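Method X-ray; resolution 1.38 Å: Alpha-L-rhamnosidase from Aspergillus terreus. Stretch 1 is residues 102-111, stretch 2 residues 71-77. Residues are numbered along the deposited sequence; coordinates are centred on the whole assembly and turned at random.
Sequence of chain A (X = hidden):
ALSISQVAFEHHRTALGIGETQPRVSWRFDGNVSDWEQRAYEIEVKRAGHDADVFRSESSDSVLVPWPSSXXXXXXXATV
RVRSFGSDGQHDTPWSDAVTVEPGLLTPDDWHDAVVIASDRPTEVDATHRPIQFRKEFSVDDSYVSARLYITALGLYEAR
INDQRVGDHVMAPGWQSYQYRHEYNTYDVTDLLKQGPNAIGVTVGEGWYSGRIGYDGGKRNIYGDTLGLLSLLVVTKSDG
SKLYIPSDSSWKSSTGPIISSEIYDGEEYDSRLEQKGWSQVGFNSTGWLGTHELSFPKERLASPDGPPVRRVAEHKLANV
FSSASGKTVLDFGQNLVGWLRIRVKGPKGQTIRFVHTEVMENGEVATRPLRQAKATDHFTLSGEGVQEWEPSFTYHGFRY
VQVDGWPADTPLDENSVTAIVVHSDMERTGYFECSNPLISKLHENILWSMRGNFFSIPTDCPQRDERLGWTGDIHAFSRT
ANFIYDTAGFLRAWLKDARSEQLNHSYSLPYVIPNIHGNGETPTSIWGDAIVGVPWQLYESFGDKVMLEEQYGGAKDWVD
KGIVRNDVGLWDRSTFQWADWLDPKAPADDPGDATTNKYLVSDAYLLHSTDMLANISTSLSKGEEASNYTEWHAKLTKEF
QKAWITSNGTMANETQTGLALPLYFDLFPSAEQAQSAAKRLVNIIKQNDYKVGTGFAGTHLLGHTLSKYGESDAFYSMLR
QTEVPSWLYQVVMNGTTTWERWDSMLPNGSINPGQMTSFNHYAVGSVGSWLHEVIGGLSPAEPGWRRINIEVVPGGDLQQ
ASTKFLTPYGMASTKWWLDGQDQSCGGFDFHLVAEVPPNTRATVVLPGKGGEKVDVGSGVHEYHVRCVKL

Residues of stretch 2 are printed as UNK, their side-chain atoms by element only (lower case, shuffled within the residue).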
# COMPACT_ATOMS: atom_id res chain seq x y z
N GLU A 102 10.92 20.57 -6.38
CA GLU A 102 11.70 20.64 -7.62
C GLU A 102 11.13 19.63 -8.61
O GLU A 102 11.11 18.43 -8.32
CB GLU A 102 13.13 20.24 -7.28
CG GLU A 102 14.06 20.25 -8.47
CD GLU A 102 15.50 19.91 -8.10
OE1 GLU A 102 15.95 20.31 -7.00
OE2 GLU A 102 16.17 19.20 -8.91
N PRO A 103 10.64 20.05 -9.78
CA PRO A 103 10.21 19.09 -10.78
C PRO A 103 11.38 18.31 -11.37
O PRO A 103 12.52 18.80 -11.43
CB PRO A 103 9.55 19.95 -11.86
CG PRO A 103 9.19 21.23 -11.13
CD PRO A 103 10.36 21.45 -10.20
N GLY A 104 11.04 17.13 -11.89
CA GLY A 104 11.98 16.26 -12.60
C GLY A 104 12.10 16.63 -14.08
O GLY A 104 12.10 17.79 -14.46
N LEU A 105 12.31 15.59 -14.88
CA LEU A 105 12.46 15.71 -16.32
C LEU A 105 11.08 15.54 -16.97
O LEU A 105 10.50 14.44 -16.93
CB LEU A 105 13.46 14.64 -16.81
CG LEU A 105 14.83 14.68 -16.17
CD1 LEU A 105 15.74 13.66 -16.83
CD2 LEU A 105 15.47 16.05 -16.28
N LEU A 106 10.52 16.65 -17.45
CA LEU A 106 9.09 16.68 -17.73
C LEU A 106 8.71 16.29 -19.16
O LEU A 106 7.58 15.93 -19.42
CB LEU A 106 8.55 18.08 -17.43
CG LEU A 106 8.81 18.61 -16.03
CD1 LEU A 106 8.43 20.09 -15.94
CD2 LEU A 106 8.01 17.80 -15.05
N THR A 107 9.67 16.35 -20.09
CA THR A 107 9.45 16.00 -21.45
C THR A 107 10.58 15.09 -21.92
O THR A 107 11.64 15.07 -21.31
CB THR A 107 9.48 17.23 -22.36
OG1 THR A 107 10.81 17.77 -22.41
CG2 THR A 107 8.55 18.33 -21.92
N PRO A 108 10.40 14.31 -23.02
CA PRO A 108 11.52 13.55 -23.57
C PRO A 108 12.78 14.38 -23.81
O PRO A 108 13.87 13.88 -23.53
CB PRO A 108 10.92 12.97 -24.85
CG PRO A 108 9.46 12.78 -24.49
CD PRO A 108 9.14 14.05 -23.74
N ASP A 109 12.63 15.61 -24.30
CA ASP A 109 13.79 16.44 -24.60
C ASP A 109 14.61 16.70 -23.33
O ASP A 109 15.80 16.93 -23.41
CB ASP A 109 13.36 17.76 -25.25
CG ASP A 109 13.06 17.63 -26.75
OD1 ASP A 109 13.36 16.55 -27.35
OD2 ASP A 109 12.53 18.58 -27.30
N ASP A 110 13.96 16.72 -22.16
CA ASP A 110 14.66 17.02 -20.92
C ASP A 110 15.66 15.90 -20.55
O ASP A 110 16.50 16.10 -19.69
CB ASP A 110 13.66 17.22 -19.76
CG ASP A 110 12.92 18.55 -19.81
OD1 ASP A 110 13.49 19.55 -20.32
OD2 ASP A 110 11.79 18.55 -19.33
N TRP A 111 15.53 14.73 -21.18
CA TRP A 111 16.50 13.62 -21.00
C TRP A 111 17.78 13.80 -21.83
O TRP A 111 18.68 12.97 -21.70
CB TRP A 111 15.84 12.26 -21.30
CG TRP A 111 14.85 11.82 -20.27
CD1 TRP A 111 13.53 12.13 -20.15
CD2 TRP A 111 15.19 11.05 -19.10
NE1 TRP A 111 13.01 11.55 -19.03
CE2 TRP A 111 14.01 10.92 -18.33
CE3 TRP A 111 16.38 10.47 -18.65
CZ2 TRP A 111 13.98 10.18 -17.16
CZ3 TRP A 111 16.35 9.75 -17.47
CH2 TRP A 111 15.17 9.65 -16.72
N UNK A 71 4.81 28.81 -12.61
CA UNK A 71 5.17 27.38 -12.72
C UNK A 71 6.67 27.11 -12.60
O UNK A 71 7.49 27.90 -13.08
c UNK A 71 4.64 26.98 -14.10
c UNK A 71 4.06 29.29 -13.77
c UNK A 71 3.57 28.01 -14.41
N UNK A 72 7.00 26.06 -11.88
CA UNK A 72 8.39 25.60 -11.79
C UNK A 72 8.80 24.93 -13.10
O UNK A 72 8.04 24.23 -13.74
c UNK A 72 8.00 24.16 -8.22
c UNK A 72 9.39 26.14 -8.80
c UNK A 72 8.25 25.24 -9.24
c UNK A 72 8.53 24.64 -10.61
N UNK A 73 10.05 25.18 -13.49
CA UNK A 73 10.65 24.51 -14.66
C UNK A 73 11.27 23.15 -14.26
O UNK A 73 11.58 22.90 -13.09
n UNK A 73 11.71 28.94 -16.52
c UNK A 73 11.67 25.48 -15.26
o UNK A 73 13.00 27.21 -17.05
c UNK A 73 11.02 26.75 -15.81
c UNK A 73 12.00 27.66 -16.51
N UNK A 74 11.59 22.33 -15.27
CA UNK A 74 12.32 21.08 -15.05
C UNK A 74 13.63 21.38 -14.33
O UNK A 74 14.41 22.27 -14.77
o UNK A 74 13.44 19.30 -16.21
c UNK A 74 12.59 20.43 -16.39
N UNK A 75 13.90 20.67 -13.23
CA UNK A 75 15.13 20.86 -12.48
C UNK A 75 15.21 22.13 -11.65
O UNK A 75 16.26 22.39 -11.04
N UNK A 76 14.11 22.89 -11.54
CA UNK A 76 14.15 24.17 -10.82
C UNK A 76 13.66 23.97 -9.39
O UNK A 76 12.51 23.55 -9.17
c UNK A 76 12.40 27.64 -11.35
o UNK A 76 11.52 27.32 -12.18
o UNK A 76 12.61 28.83 -10.94
c UNK A 76 13.25 25.21 -11.48
c UNK A 76 13.33 26.58 -10.81
N UNK A 77 14.53 24.26 -8.43
CA UNK A 77 14.18 24.14 -7.01
C UNK A 77 13.62 25.47 -6.48
O UNK A 77 14.20 26.55 -6.73
o UNK A 77 17.10 24.30 -3.60
c UNK A 77 15.41 23.79 -6.17
c UNK A 77 16.42 23.29 -3.91
o UNK A 77 16.68 22.13 -3.52
c UNK A 77 15.15 23.50 -4.71
O HOH W 1 18.23 20.68 -10.05
O HOH W 2 15.37 20.01 -4.39

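Position 71 carries three side-chain carbons that close a ring onto the backbone N. Only proline has this ring. It touches nothing on stretch 1. The residue is Pro71.

Position 72 has four side-chain carbons and no heteroatom, forked at the second. Its CB lies 3.5 Å from CG of Pro103, an apolar contact, and CA-to-CB points toward stretch 1. A fork one carbon beyond CB marks leucine, so this is Leu72, with chi1 m and chi2 t.

Position 73 has a chain of three carbons, the third carrying one oxygen and one nitrogen. CA-to-CB points away from stretch 1, and the side chain's nearest approach is CB of 73 to CD1 of Leu106, 6.3 Å. The backbone does the touching: O of 73 is 3.5 Å from CD of Pro103. A terminal amide on three carbons is glutamine, Gln73.

Position 74 has one carbon and then one oxygen. The oxygen lies 2.7 Å from O of Gly104. The CB is 3.6 Å from OD2 of Asp110. One carbon bearing a hydroxyl is serine, Ser74. Its OG donates a hydrogen bond to Gly104 O, with chi1 t.

Position 75 has no side-chain atoms. Its N donates a hydrogen bond to O of Pro103 at 2.9 Å. Phi is 74°, a value that favours glycine. The residue is Gly75.

Position 76 has three carbons, the third carrying two oxygens. CA-to-CB points away from stretch 1. The backbone O approaches CD of Pro103 at 3.2 Å and CA of Glu102 at 3.4 Å. A carboxylate on three carbons is glutamate, Glu76. Its OE1 accepts from N of Gln73 at 2.9 Å. Its N also bonds O of Gln73 at 3.0 Å, closing a type II turn.

Position 77 again has three carbons ending in two oxygens. Its CB is 3.6 Å from OE1 of Glu102. This is Glu77. Its OE2 is 4.0 Å from OE1 of Glu102, a proximity of like charges. Water 2 donates to both oxygens and bridges them.

The contact is a turn set against the end of a strand and the loop after it, burying 421 Å². Two direct hydrogen bonds hold Ser74 and Gly75 to consecutive carbonyls, those of Gly104 and Pro103. The Pro103 ring packs on Leu72. Water 1 donates to both O of Gly75 and OE2 of Glu102, adding an indirect link. Near Ser74, OD2 of Asp110 also accepts from N of Leu106 at 3.0 Å and N of Thr107 at 3.1 Å, tying the loop together beside the turn.

Stretch 2 (71-77) PLQSGEE
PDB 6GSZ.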